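Local coordinates for protein dust mite allergen (PDB 4ZCE) that is a peritrophin-like major house dust mite allergen that is bound by IgE yet does not bind chitin in vitro, at residues Gly12-Asp16 with Trp42-Glu47. Coordinates in Å, arbitrary orientation, origin at the centre of the assembly. Numbering follows the deposited sequence.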
# COMPACT_ATOMS: atom_id res chain seq x y z
N GLY A 12 14.14 1.28 0.28
CA GLY A 12 13.42 1.05 -0.95
C GLY A 12 12.18 0.21 -0.79
O GLY A 12 11.96 -0.39 0.27
N TYR A 13 11.39 0.19 -1.85
CA TYR A 13 10.17 -0.60 -1.94
C TYR A 13 10.34 -1.55 -3.10
O TYR A 13 10.66 -1.12 -4.21
CB TYR A 13 8.97 0.31 -2.23
CG TYR A 13 8.58 1.19 -1.07
CD1 TYR A 13 9.33 2.32 -0.76
CD2 TYR A 13 7.48 0.89 -0.29
CE1 TYR A 13 8.98 3.13 0.33
CE2 TYR A 13 7.13 1.69 0.80
CZ TYR A 13 7.88 2.80 1.09
OH TYR A 13 7.50 3.57 2.17
N PHE A 14 10.14 -2.84 -2.85
CA PHE A 14 10.43 -3.88 -3.83
C PHE A 14 9.33 -4.91 -3.95
O PHE A 14 8.66 -5.26 -2.99
CB PHE A 14 11.74 -4.57 -3.47
CG PHE A 14 12.89 -3.62 -3.35
CD1 PHE A 14 13.58 -3.21 -4.47
CD2 PHE A 14 13.24 -3.09 -2.12
CE1 PHE A 14 14.61 -2.31 -4.36
CE2 PHE A 14 14.27 -2.19 -2.02
CZ PHE A 14 14.95 -1.80 -3.13
N ALA A 15 9.17 -5.39 -5.17
CA ALA A 15 8.18 -6.40 -5.45
C ALA A 15 8.46 -7.68 -4.67
O ALA A 15 9.62 -8.02 -4.39
CB ALA A 15 8.16 -6.70 -6.92
N ASP A 16 7.38 -8.38 -4.35
CA ASP A 16 7.45 -9.75 -3.87
C ASP A 16 7.26 -10.66 -5.09
O ASP A 16 6.15 -10.78 -5.59
CB ASP A 16 6.37 -10.02 -2.83
CG ASP A 16 6.40 -11.43 -2.29
OD1 ASP A 16 7.13 -12.27 -2.86
OD2 ASP A 16 5.69 -11.72 -1.30
N TRP A 42 0.92 -4.87 -6.34
CA TRP A 42 2.12 -4.05 -6.29
C TRP A 42 2.49 -3.60 -7.68
O TRP A 42 2.49 -4.39 -8.61
CB TRP A 42 3.29 -4.83 -5.69
CG TRP A 42 4.49 -3.98 -5.60
CD1 TRP A 42 5.64 -4.10 -6.31
CD2 TRP A 42 4.65 -2.82 -4.77
NE1 TRP A 42 6.52 -3.10 -5.97
CE2 TRP A 42 5.93 -2.31 -5.02
CE3 TRP A 42 3.83 -2.19 -3.83
CZ2 TRP A 42 6.41 -1.18 -4.37
CZ3 TRP A 42 4.32 -1.08 -3.19
CH2 TRP A 42 5.60 -0.59 -3.45
N ASN A 43 2.76 -2.31 -7.80
CA ASN A 43 3.14 -1.66 -9.05
C ASN A 43 4.58 -1.18 -8.90
O ASN A 43 4.85 -0.16 -8.26
CB ASN A 43 2.16 -0.51 -9.32
CG ASN A 43 2.52 0.34 -10.54
OD1 ASN A 43 3.61 0.26 -11.08
ND2 ASN A 43 1.58 1.18 -10.95
N GLU A 44 5.52 -1.95 -9.45
CA GLU A 44 6.95 -1.69 -9.30
C GLU A 44 7.34 -0.31 -9.81
O GLU A 44 8.15 0.39 -9.20
CB GLU A 44 7.74 -2.73 -10.10
CG GLU A 44 7.68 -4.11 -9.52
CD GLU A 44 8.66 -5.07 -10.16
OE1 GLU A 44 8.20 -6.06 -10.77
OE2 GLU A 44 9.89 -4.85 -10.03
N ASP A 45 6.77 0.05 -10.95
CA ASP A 45 7.18 1.27 -11.63
C ASP A 45 6.86 2.48 -10.77
O ASP A 45 7.58 3.48 -10.79
CB ASP A 45 6.45 1.39 -12.96
CG ASP A 45 7.02 0.46 -14.03
OD1 ASP A 45 8.10 -0.12 -13.81
OD2 ASP A 45 6.38 0.33 -15.10
N GLU A 46 5.77 2.38 -10.01
CA GLU A 46 5.30 3.52 -9.22
C GLU A 46 5.48 3.37 -7.73
O GLU A 46 5.11 4.26 -6.97
CB GLU A 46 3.85 3.78 -9.58
CG GLU A 46 3.74 4.05 -11.05
CD GLU A 46 2.44 4.66 -11.45
OE1 GLU A 46 2.09 5.73 -10.91
OE2 GLU A 46 1.76 4.07 -12.32
N GLU A 47 6.09 2.25 -7.33
CA GLU A 47 6.38 2.01 -5.93
C GLU A 47 5.14 2.26 -5.11
O GLU A 47 5.16 2.95 -4.10
CB GLU A 47 7.57 2.86 -5.48
CG GLU A 47 8.86 2.37 -6.13
CD GLU A 47 10.12 2.96 -5.54
OE1 GLU A 47 10.03 3.91 -4.73
OE2 GLU A 47 11.21 2.46 -5.88
O HOH W 1 9.09 -1.94 -6.48
O HOH W 2 11.09 -4.65 -7.41
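In this peritrophin-A (chitin-binding type-2) domain, a three-stranded antiparallel sheet is joined to a C-terminal β-hairpin; here the edge strand 12-15 meets the hairpin's first strand and turn, a surface contact within the region important for IgE binding. No direct hydrogen bond links the two segments, so side chains and water do the joining. W42 comes first and points toward the strand. Its broad indole runs along it from Y13 to A15, with CZ2 3.7 Å from Y13 CB and CD1 3.5 Å from A15 CA; alanine's small methyl lets the ring approach this closely. As an edge strand, 12-15 still has backbone groups to offer: a water donates to Y13 O and accepts from W42 NE1, both at 2.9 Å. The indole also stacks on F23 of the neighbouring strand 22-27, tying the hairpin to the sheet. N43 faces away and shapes the turn: its OD1 accepts from E46 N at 3.2 Å, an Asx motif, while its ND2 donates to E46 OE2. E44 packs CG and CD 3.7 Å from A15 CB, and its OE2 accepts (2.9 Å) from a second water that accepts from A15 N (3.0 Å). E47 takes left-handed backbone angles where the chain turns into strand 48-49. Glutamate is long enough to reach back to Y13, whose ring meets F11 of the second subunit: E47 OE1 lies 4.3 Å from Y13 CD1, and OE2 4.0 Å from Y13 O, too far for hydrogen bonding.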